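Local coordinates for protein superoxide dismutase [FE] (Sulfolobus solfataricus, PDB 1WB7) that destroys superoxide radicals, converting them to hydrogen peroxide and oxygen at one iron ion per subunit, and works as a homotetramer, at residues Thr133-Leu138 and Ile166-Glu171; Leu74-Asn79 and Glu153-Asn158; Lys7-Pro12 and Ser47-Leu52. The protein carries 1 engineered substitution. One frame throughout, in Å; residues are numbered along the deposited sequence.

Contact 1 (Thr133-Leu138 and Ile166-Glu171); sequences TGWAVL and ILILDE. With FE (Fe (III) ion), chain C.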
loop_
_atom_site.group_PDB
_atom_site.type_symbol
_atom_site.label_atom_id
_atom_site.label_comp_id
_atom_site.label_asym_id
_atom_site.label_seq_id
_atom_site.Cartn_x
_atom_site.Cartn_y
_atom_site.Cartn_z
ATOM N N THR A 133 3.965 -11.165 0.157
ATOM C CA THR A 133 2.800 -12.021 0.024
ATOM C C THR A 133 1.693 -11.375 -0.806
ATOM O O THR A 133 1.601 -10.151 -0.901
ATOM C CB THR A 133 2.244 -12.419 1.411
ATOM O OG1 THR A 133 1.996 -11.247 2.193
ATOM C CG2 THR A 133 3.239 -13.298 2.138
ATOM N N GLY A 134 0.855 -12.212 -1.409
ATOM C CA GLY A 134 -0.218 -11.699 -2.231
ATOM C C GLY A 134 -0.750 -12.745 -3.186
ATOM O O GLY A 134 -0.829 -13.928 -2.840
ATOM N N TRP A 135 -1.103 -12.308 -4.393
ATOM C CA TRP A 135 -1.667 -13.190 -5.407
ATOM C C TRP A 135 -1.224 -12.816 -6.813
ATOM O O TRP A 135 -0.741 -11.710 -7.064
ATOM C CB TRP A 135 -3.202 -13.113 -5.401
ATOM C CG TRP A 135 -3.853 -13.323 -4.083
ATOM C CD1 TRP A 135 -3.848 -12.472 -3.018
ATOM C CD2 TRP A 135 -4.592 -14.480 -3.672
ATOM N NE1 TRP A 135 -4.535 -13.028 -1.965
ATOM C CE2 TRP A 135 -5.001 -14.262 -2.339
ATOM C CE3 TRP A 135 -4.946 -15.681 -4.302
ATOM C CZ2 TRP A 135 -5.748 -15.203 -1.617
ATOM C CZ3 TRP A 135 -5.690 -16.620 -3.585
ATOM C CH2 TRP A 135 -6.081 -16.373 -2.255
ATOM N N ALA A 136 -1.416 -13.758 -7.729
ATOM C CA ALA A 136 -1.126 -13.545 -9.138
ATOM C C ALA A 136 -2.429 -13.963 -9.807
ATOM O O ALA A 136 -2.950 -15.048 -9.539
ATOM C CB ALA A 136 0.019 -14.430 -9.595
ATOM N N VAL A 137 -2.983 -13.098 -10.647
ATOM C CA VAL A 137 -4.231 -13.432 -11.314
ATOM C C VAL A 137 -4.224 -13.081 -12.790
ATOM O O VAL A 137 -3.423 -12.272 -13.257
ATOM C CB VAL A 137 -5.447 -12.685 -10.690
ATOM C CG1 VAL A 137 -5.584 -13.016 -9.212
ATOM C CG2 VAL A 137 -5.294 -11.186 -10.890
ATOM N N LEU A 138 -5.132 -13.714 -13.517
ATOM C CA LEU A 138 -5.312 -13.434 -14.927
ATOM C C LEU A 138 -6.736 -12.917 -14.996
ATOM O O LEU A 138 -7.691 -13.631 -14.660
ATOM C CB LEU A 138 -5.180 -14.693 -15.783
ATOM C CG LEU A 138 -5.377 -14.373 -17.268
ATOM C CD1 LEU A 138 -4.270 -13.424 -17.717
ATOM C CD2 LEU A 138 -5.356 -15.653 -18.099
ATOM N N ILE A 166 -10.018 -14.912 -13.901
ATOM C CA ILE A 166 -10.142 -16.182 -14.606
ATOM C C ILE A 166 -9.175 -17.201 -14.042
ATOM O O ILE A 166 -9.504 -18.378 -13.887
ATOM C CB ILE A 166 -9.854 -15.992 -16.103
ATOM C CG1 ILE A 166 -10.812 -14.947 -16.668
ATOM C CG2 ILE A 166 -9.988 -17.318 -16.840
ATOM C CD1 ILE A 166 -12.276 -15.308 -16.486
ATOM N N LEU A 167 -7.977 -16.727 -13.731
ATOM C CA LEU A 167 -6.919 -17.556 -13.173
ATOM C C LEU A 167 -6.478 -16.887 -11.875
ATOM O O LEU A 167 -6.300 -15.675 -11.833
ATOM C CB LEU A 167 -5.731 -17.599 -14.137
ATOM C CG LEU A 167 -5.161 -18.912 -14.661
ATOM C CD1 LEU A 167 -3.749 -18.639 -15.180
ATOM C CD2 LEU A 167 -5.128 -19.972 -13.572
ATOM N N ILE A 168 -6.307 -17.662 -10.812
ATOM C CA ILE A 168 -5.866 -17.075 -9.560
ATOM C C ILE A 168 -4.900 -17.983 -8.819
ATOM O O ILE A 168 -5.165 -19.172 -8.619
ATOM C CB ILE A 168 -7.067 -16.709 -8.644
ATOM C CG1 ILE A 168 -6.542 -16.111 -7.333
ATOM C CG2 ILE A 168 -7.940 -17.930 -8.387
ATOM C CD1 ILE A 168 -7.588 -15.322 -6.553
ATOM N N LEU A 169 -3.762 -17.412 -8.432
ATOM C CA LEU A 169 -2.731 -18.151 -7.706
ATOM C C LEU A 169 -2.438 -17.485 -6.364
ATOM O O LEU A 169 -2.070 -16.311 -6.319
ATOM C CB LEU A 169 -1.447 -18.204 -8.538
ATOM C CG LEU A 169 -0.179 -18.711 -7.845
ATOM C CD1 LEU A 169 -0.355 -20.166 -7.426
ATOM C CD2 LEU A 169 1.005 -18.570 -8.800
ATOM N N ASP A 170 -2.600 -18.232 -5.276
ATOM C CA ASP A 170 -2.335 -17.703 -3.939
ATOM C C ASP A 170 -0.827 -17.688 -3.674
ATOM O O ASP A 170 -0.154 -18.717 -3.781
ATOM C CB ASP A 170 -3.019 -18.569 -2.877
ATOM C CG ASP A 170 -2.917 -17.971 -1.480
ATOM O OD1 ASP A 170 -2.211 -16.955 -1.305
ATOM O OD2 ASP A 170 -3.544 -18.521 -0.552
ATOM N N GLU A 171 -0.296 -16.524 -3.314
ATOM C CA GLU A 171 1.125 -16.425 -3.043
ATOM C C GLU A 171 1.476 -16.042 -1.609
ATOM O O GLU A 171 2.573 -15.563 -1.345
ATOM C CB GLU A 171 1.792 -15.462 -4.030
ATOM C CG GLU A 171 1.785 -15.977 -5.463
ATOM C CD GLU A 171 2.643 -15.142 -6.390
ATOM O OE1 GLU A 171 3.884 -15.151 -6.228
ATOM O OE2 GLU A 171 2.076 -14.475 -7.275
HETATM FE FE FE C . -4.265 -18.313 1.239
HETATM O O HOH W 1 -3.758 -15.995 1.084
#

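Contact 2 (Leu74-Asn79 and Glu153-Asn158); sequences LTFNIN and ENHFQN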
loop_
_atom_site.group_PDB
_atom_site.type_symbol
_atom_site.label_atom_id
_atom_site.label_comp_id
_atom_site.label_asym_id
_atom_site.label_seq_id
_atom_site.Cartn_x
_atom_site.Cartn_y
_atom_site.Cartn_z
ATOM N N LEU A 74 -12.409 -4.654 6.609
ATOM C CA LEU A 74 -13.400 -5.295 5.762
ATOM C C LEU A 74 -12.823 -5.622 4.385
ATOM O O LEU A 74 -13.040 -6.721 3.870
ATOM C CB LEU A 74 -14.642 -4.414 5.632
ATOM C CG LEU A 74 -15.623 -4.543 6.807
ATOM C CD1 LEU A 74 -16.721 -3.484 6.711
ATOM C CD2 LEU A 74 -16.231 -5.946 6.803
ATOM N N THR A 75 -12.063 -4.707 3.786
ATOM C CA THR A 75 -11.514 -5.029 2.475
ATOM C C THR A 75 -10.519 -6.178 2.597
ATOM O O THR A 75 -10.410 -7.008 1.693
ATOM C CB THR A 75 -10.839 -3.811 1.778
ATOM O OG1 THR A 75 -10.593 -4.147 0.407
ATOM C CG2 THR A 75 -9.506 -3.448 2.433
ATOM N N PHE A 76 -9.813 -6.239 3.725
ATOM C CA PHE A 76 -8.838 -7.304 3.964
ATOM C C PHE A 76 -9.528 -8.665 4.068
ATOM O O PHE A 76 -9.198 -9.600 3.339
ATOM C CB PHE A 76 -8.065 -7.027 5.264
ATOM C CG PHE A 76 -7.168 -8.160 5.696
ATOM C CD1 PHE A 76 -6.024 -8.477 4.974
ATOM C CD2 PHE A 76 -7.477 -8.914 6.823
ATOM C CE1 PHE A 76 -5.193 -9.536 5.367
ATOM C CE2 PHE A 76 -6.655 -9.975 7.226
ATOM C CZ PHE A 76 -5.512 -10.287 6.496
ATOM N N ASN A 77 -10.487 -8.769 4.982
ATOM C CA ASN A 77 -11.219 -10.016 5.200
ATOM C C ASN A 77 -12.168 -10.422 4.075
ATOM O O ASN A 77 -12.259 -11.603 3.741
ATOM C CB ASN A 77 -11.995 -9.943 6.520
ATOM C CG ASN A 77 -11.096 -10.089 7.725
ATOM O OD1 ASN A 77 -10.601 -11.178 8.011
ATOM N ND2 ASN A 77 -10.863 -8.985 8.429
ATOM N N ILE A 78 -12.878 -9.461 3.494
ATOM C CA ILE A 78 -13.797 -9.791 2.417
ATOM C C ILE A 78 -13.029 -10.341 1.224
ATOM O O ILE A 78 -13.420 -11.363 0.644
ATOM C CB ILE A 78 -14.638 -8.575 1.996
ATOM C CG1 ILE A 78 -15.614 -8.225 3.122
ATOM C CG2 ILE A 78 -15.415 -8.888 0.717
ATOM C CD1 ILE A 78 -16.499 -7.032 2.831
ATOM N N ASN A 79 -11.933 -9.683 0.859
ATOM C CA ASN A 79 -11.115 -10.164 -0.251
ATOM C C ASN A 79 -10.469 -11.477 0.149
ATOM O O ASN A 79 -10.313 -12.378 -0.676
ATOM C CB ASN A 79 -10.029 -9.147 -0.617
ATOM C CG ASN A 79 -10.522 -8.107 -1.594
ATOM O OD1 ASN A 79 -10.999 -8.443 -2.682
ATOM N ND2 ASN A 79 -10.416 -6.838 -1.216
ATOM N N GLU A 153 -0.867 -7.382 -3.802
ATOM C CA GLU A 153 -0.008 -7.362 -2.625
ATOM C C GLU A 153 -1.049 -7.470 -1.511
ATOM O O GLU A 153 -2.027 -6.714 -1.485
ATOM C CB GLU A 153 0.805 -6.068 -2.567
ATOM C CG GLU A 153 1.844 -6.023 -3.682
ATOM C CD GLU A 153 2.570 -4.699 -3.797
ATOM O OE1 GLU A 153 2.959 -4.353 -4.930
ATOM O OE2 GLU A 153 2.763 -4.007 -2.772
ATOM N N ASN A 154 -0.849 -8.434 -0.618
ATOM C CA ASN A 154 -1.806 -8.725 0.444
ATOM C C ASN A 154 -3.061 -9.169 -0.329
ATOM O O ASN A 154 -2.957 -9.554 -1.491
ATOM C CB ASN A 154 -2.093 -7.492 1.307
ATOM C CG ASN A 154 -2.688 -7.861 2.667
ATOM O OD1 ASN A 154 -3.513 -8.773 2.770
ATOM N ND2 ASN A 154 -2.278 -7.148 3.710
ATOM N N HIS A 155 -4.239 -9.119 0.280
ATOM C CA HIS A 155 -5.454 -9.553 -0.417
ATOM C C HIS A 155 -6.190 -8.429 -1.142
ATOM O O HIS A 155 -7.015 -8.684 -2.011
ATOM C CB HIS A 155 -6.461 -10.161 0.572
ATOM C CG HIS A 155 -5.933 -11.314 1.367
ATOM N ND1 HIS A 155 -5.428 -12.456 0.786
ATOM C CD2 HIS A 155 -5.871 -11.514 2.705
ATOM C CE1 HIS A 155 -5.078 -13.310 1.730
ATOM N NE2 HIS A 155 -5.337 -12.763 2.904
ATOM N N PHE A 156 -5.880 -7.188 -0.791
ATOM C CA PHE A 156 -6.618 -6.055 -1.326
ATOM C C PHE A 156 -5.903 -4.967 -2.115
ATOM O O PHE A 156 -6.515 -3.940 -2.414
ATOM C CB PHE A 156 -7.356 -5.404 -0.161
ATOM C CG PHE A 156 -6.443 -4.998 0.971
ATOM C CD1 PHE A 156 -5.862 -3.732 1.000
ATOM C CD2 PHE A 156 -6.127 -5.899 1.981
ATOM C CE1 PHE A 156 -4.979 -3.372 2.017
ATOM C CE2 PHE A 156 -5.243 -5.550 3.006
ATOM C CZ PHE A 156 -4.668 -4.285 3.024
ATOM N N GLN A 157 -4.631 -5.155 -2.455
ATOM C CA GLN A 157 -3.936 -4.117 -3.209
ATOM C C GLN A 157 -3.603 -4.544 -4.636
ATOM O O GLN A 157 -3.148 -5.668 -4.865
ATOM C CB GLN A 157 -2.652 -3.694 -2.482
ATOM C CG GLN A 157 -2.884 -3.216 -1.049
ATOM C CD GLN A 157 -1.604 -2.766 -0.356
ATOM O OE1 GLN A 157 -0.545 -3.364 -0.536
ATOM N NE2 GLN A 157 -1.702 -1.715 0.452
ATOM N N ASN A 158 -3.856 -3.628 -5.577
ATOM C CA ASN A 158 -3.593 -3.796 -7.015
ATOM C C ASN A 158 -4.717 -4.371 -7.878
ATOM O O ASN A 158 -4.527 -4.560 -9.080
ATOM C CB ASN A 158 -2.327 -4.620 -7.249
ATOM C CG ASN A 158 -1.115 -4.023 -6.574
ATOM O OD1 ASN A 158 -1.158 -2.900 -6.082
ATOM N ND2 ASN A 158 -0.024 -4.772 -6.555
#

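Contact 3 (Lys7-Pro12 and Ser47-Leu52); sequences KKYELP and SLLERL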
loop_
_atom_site.group_PDB
_atom_site.type_symbol
_atom_site.label_atom_id
_atom_site.label_comp_id
_atom_site.label_asym_id
_atom_site.label_seq_id
_atom_site.Cartn_x
_atom_site.Cartn_y
_atom_site.Cartn_z
ATOM N N LYS A 7 -26.019 -8.728 5.249
ATOM C CA LYS A 7 -26.045 -10.178 5.175
ATOM C C LYS A 7 -24.626 -10.667 5.454
ATOM O O LYS A 7 -23.647 -10.039 5.045
ATOM C CB LYS A 7 -26.524 -10.625 3.791
ATOM C CG LYS A 7 -26.665 -12.138 3.625
ATOM C CD LYS A 7 -27.473 -12.461 2.370
ATOM C CE LYS A 7 -27.434 -13.941 2.027
ATOM N NZ LYS A 7 -27.869 -14.794 3.156
ATOM N N LYS A 8 -24.507 -11.777 6.169
ATOM C CA LYS A 8 -23.194 -12.313 6.502
ATOM C C LYS A 8 -22.655 -13.230 5.419
ATOM O O LYS A 8 -23.405 -13.741 4.592
ATOM C CB LYS A 8 -23.254 -13.066 7.837
ATOM C CG LYS A 8 -23.743 -12.214 9.006
ATOM C CD LYS A 8 -22.824 -11.017 9.250
ATOM C CE LYS A 8 -23.391 -10.066 10.299
ATOM N NZ LYS A 8 -24.642 -9.383 9.839
ATOM N N TYR A 9 -21.342 -13.423 5.421
ATOM C CA TYR A 9 -20.702 -14.289 4.449
ATOM C C TYR A 9 -20.677 -15.725 4.933
ATOM O O TYR A 9 -20.737 -15.992 6.132
ATOM C CB TYR A 9 -19.272 -13.834 4.181
ATOM C CG TYR A 9 -19.189 -12.560 3.389
ATOM C CD1 TYR A 9 -18.980 -11.339 4.018
ATOM C CD2 TYR A 9 -19.351 -12.573 2.006
ATOM C CE1 TYR A 9 -18.933 -10.155 3.287
ATOM C CE2 TYR A 9 -19.307 -11.397 1.267
ATOM C CZ TYR A 9 -19.098 -10.197 1.914
ATOM O OH TYR A 9 -19.062 -9.032 1.191
ATOM N N GLU A 10 -20.562 -16.650 3.990
ATOM C CA GLU A 10 -20.525 -18.064 4.320
ATOM C C GLU A 10 -19.363 -18.781 3.656
ATOM O O GLU A 10 -19.075 -18.581 2.470
ATOM C CB GLU A 10 -21.845 -18.724 3.915
ATOM C CG GLU A 10 -23.018 -18.206 4.723
ATOM C CD GLU A 10 -24.350 -18.683 4.198
ATOM O OE1 GLU A 10 -25.372 -18.407 4.861
ATOM O OE2 GLU A 10 -24.378 -19.327 3.125
ATOM N N LEU A 11 -18.698 -19.617 4.440
ATOM C CA LEU A 11 -17.572 -20.387 3.959
ATOM C C LEU A 11 -18.093 -21.404 2.958
ATOM O O LEU A 11 -18.916 -22.251 3.301
ATOM C CB LEU A 11 -16.904 -21.110 5.129
ATOM C CG LEU A 11 -15.681 -21.972 4.805
ATOM C CD1 LEU A 11 -14.548 -21.098 4.293
ATOM C CD2 LEU A 11 -15.251 -22.724 6.057
ATOM N N PRO A 12 -17.634 -21.333 1.700
ATOM C CA PRO A 12 -18.126 -22.305 0.723
ATOM C C PRO A 12 -17.489 -23.656 1.000
ATOM O O PRO A 12 -16.393 -23.730 1.552
ATOM C CB PRO A 12 -17.664 -21.716 -0.600
ATOM C CG PRO A 12 -16.324 -21.135 -0.228
ATOM C CD PRO A 12 -16.627 -20.441 1.094
ATOM N N SER A 47 -17.661 -10.462 11.710
ATOM C CA SER A 47 -17.603 -9.708 12.955
ATOM C C SER A 47 -17.467 -8.211 12.643
ATOM O O SER A 47 -18.054 -7.371 13.327
ATOM C CB SER A 47 -16.442 -10.186 13.838
ATOM O OG SER A 47 -15.185 -9.808 13.303
ATOM N N LEU A 48 -16.707 -7.868 11.609
ATOM C CA LEU A 48 -16.557 -6.459 11.250
ATOM C C LEU A 48 -17.876 -5.916 10.702
ATOM O O LEU A 48 -18.218 -4.755 10.926
ATOM C CB LEU A 48 -15.423 -6.273 10.237
ATOM C CG LEU A 48 -14.018 -6.425 10.838
ATOM C CD1 LEU A 48 -12.976 -6.485 9.739
ATOM C CD2 LEU A 48 -13.731 -5.257 11.783
ATOM N N LEU A 49 -18.632 -6.750 9.997
ATOM C CA LEU A 49 -19.926 -6.314 9.479
ATOM C C LEU A 49 -20.845 -6.023 10.672
ATOM O O LEU A 49 -21.563 -5.019 10.696
ATOM C CB LEU A 49 -20.551 -7.402 8.602
ATOM C CG LEU A 49 -20.032 -7.567 7.174
ATOM C CD1 LEU A 49 -20.739 -8.740 6.518
ATOM C CD2 LEU A 49 -20.282 -6.283 6.383
ATOM N N GLU A 50 -20.815 -6.907 11.667
ATOM C CA GLU A 50 -21.636 -6.718 12.855
ATOM C C GLU A 50 -21.274 -5.403 13.514
ATOM O O GLU A 50 -22.143 -4.666 13.975
ATOM C CB GLU A 50 -21.421 -7.862 13.844
ATOM C CG GLU A 50 -22.077 -9.154 13.403
ATOM C CD GLU A 50 -21.688 -10.330 14.270
ATOM O OE1 GLU A 50 -22.146 -11.452 13.969
ATOM O OE2 GLU A 50 -20.928 -10.138 15.244
ATOM N N ARG A 51 -19.982 -5.107 13.553
ATOM C CA ARG A 51 -19.527 -3.871 14.160
ATOM C C ARG A 51 -19.965 -2.672 13.320
ATOM O O ARG A 51 -20.409 -1.654 13.856
ATOM C CB ARG A 51 -18.007 -3.904 14.311
ATOM C CG ARG A 51 -17.460 -2.777 15.134
ATOM C CD ARG A 51 -16.041 -3.072 15.588
ATOM N NE ARG A 51 -15.443 -1.863 16.136
ATOM C CZ ARG A 51 -15.825 -1.294 17.269
ATOM N NH1 ARG A 51 -16.803 -1.834 17.986
ATOM N NH2 ARG A 51 -15.246 -0.172 17.672
ATOM N N LEU A 52 -19.855 -2.789 12.001
ATOM C CA LEU A 52 -20.270 -1.696 11.131
ATOM C C LEU A 52 -21.779 -1.445 11.269
ATOM O O LEU A 52 -22.234 -0.303 11.183
ATOM C CB LEU A 52 -19.918 -2.006 9.674
ATOM C CG LEU A 52 -20.267 -0.884 8.693
ATOM C CD1 LEU A 52 -19.618 0.411 9.135
ATOM C CD2 LEU A 52 -19.808 -1.267 7.296
#

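Contact 1 (Thr133-Leu138 and Ile166-Glu171)
Asp-170 carries its CG anti to the backbone N (chi1 -173°), and Trp-135 carries its CG anti to the carbonyl carbon (chi1 -52°); together these torsions lay the carboxylate over one face of the indole. The two planes are nearly parallel, 13° apart, with OD1 offset toward the rim, and CB of Asp-170 lies 3.4 Å from CZ3 of Trp-135. The residues form a non-hydrogen-bonded pair between strands 134-140 and 165-170 of the three-stranded antiparallel sheet in the C-terminal domain of this iron/manganese superoxide dismutase, and strand 165-170 delivers one ligand of the metal site. OD2 of Asp-170 binds the iron at 1.9 Å, alongside His-33, His-84, His-174 and a water; OD1 accepts the N-H of Phe-172 and a weak bond from that water. Next along the same face, CG1 of Ile-168 reaches CE3 of Trp-135 at 3.5 Å and CG1 of Val-137 at 3.7 Å. Ala-136 and Leu-169 form a hydrogen-bonded pair, exchanging two backbone N-H...O bonds, and their side chains occupy the other face, where Leu-169 packs on helix 184-191. Glu-171, just past the strand, donates its backbone N-H to Gly-134 O. Gly-134 opens its strand at backbone angles that would drive a CB against the preceding carbonyl O, a position suited to a residue without a side chain. At the far end the pairing slips into a classic beta bulge, with Ile-166 and Leu-167 both facing Leu-138: the single oxygen Leu-138 O receives Ile-166 N at 2.8 Å and Leu-167 N at 3.2 Å.

Contact 2 (Leu74-Asn79 and Glu153-Asn158)
The Phe-156 ring has the CG2 methyl of Thr-75 over one face, a CH-pi contact 4.2 Å from CG2 to the ring centroid, and CD1 of Phe-76 at its edge. The Phe-76 ring meets its neighbours mainly along the rim: OD1 of Asn-154 lies in the ring plane 3.2 Å from CE1 of Phe-76, the amide standing almost upright to the ring (86°), while CE2 of Phe-156 comes to CD1 of Phe-76 at 3.6 Å. His-155 approaches obliquely, its CD2 at 3.4 Å from CE1 of Phe-76 and the planes 42° apart. With CG anti to the backbone N (chi1 172°), Phe-76 extends from the helix far enough to touch Asn-154, His-155 and Phe-156. OD1 of Asn-154 also accepts the N-H of His-155 at 2.6 Å, and ND2 donates to Pro-131 O of the second subunit. An alanine here would probably leave that carbonyl and the His-155 N-H without these partners, and the Phe-76 edge without its in-plane oxygen. Beyond the rings, CB of Asn-79 rests on His-155 O at 3.4 Å; its ND2 turns back to Thr-75 O and also donates to His-159 O of the third subunit, while OD1 takes Ala-161 N of that subunit. Thr-75 OG1 bonds Asn-158 O there as well, making this buried contact part of a subunit interface. The contact joins helix 67-89 of the alpha-hairpin domain to the loop that leaves strand 147-153 of the C-terminal sheet on its way to strand 165-170, with helix 27-57 packed against Leu-74 and Asn-77.

Contact 3 (Lys7-Pro12 and Ser47-Leu52)
Leu-49 projects from helix 27-57 toward the extended N-terminal chain, and its CD1 methyl does most of the touching. It sits 3.5 Å from Lys-7 O and 4.0 Å from CE1 of Tyr-9, whose side chain crosses that of the leucine at about a right angle. This is the close part of the contact, a single methyl that meets both a backbone carbonyl and an aromatic ring. The same ring packs on Ile-78 of helix 67-89, and its OH is hydrogen-bonded to Asp-141 of the third subunit, which also lays Gln-148 against Leu-49; the inner side is therefore buried by a second helix and another chain. The outer side is thinner and faces solvent, a touch of methylenes at the rim. There a bend at chi2 (-61°) carries the Lys-8 chain past Leu-49 in the opposite direction, CD of Lys-8 coming no nearer than 4.1 Å to CD1 of Leu-49. Farther out it crosses Glu-50, whose extended chain offers CG to CE of Lys-8 at 3.5 Å. NZ of Lys-8 stays 5.3 Å from OE1 of Glu-50 and instead makes a salt bridge with Glu-53 and a hydrogen bond to Phe-6 O. Tyr-9 N is hydrogen-bonded to OD1 of Asn-46, and beyond it the segment runs along helix 27-57 toward its beginning, Leu-11 resting on His-38 and Pro-12 O hydrogen-bonded to OH of Tyr-34. Residues 7-12 thus lie along the first helix of the alpha-hairpin domain. Between the two segments the contact is mainly van der Waals; the polar bonds of the N-terminal chain named here go to other residues of helix 27-57, to Phe-6 and to the third subunit, while opposite charges on Lys-8 and Glu-50 may add a weak long-range attraction.

Overall arrangement
Contact 3 closes first along the chain, within the alpha-hairpin domain; contacts 1 and 2 follow with alternating segments, 74-79, 133-138, 153-158 and 166-171. Contact 1 lies near the centre of the chain, wholly in the C-terminal domain, while contact 2 ties the two domains together. The centre of contact 2 is about 12 Å from that of contact 1 and about 15 Å from that of contact 3. Trp-135 NE1 and His-155 ND1, 2.9 Å apart, probably hydrogen-bond contact 1 to contact 2; Leu-48 on Leu-74 and Asn-77 joins contacts 2 and 3. The packing thus runs from the sheet that supplies one iron ligand to helices 27-57 and 67-89, which supply His-33 and His-84, with contacts 2 and 3 both at the third subunit.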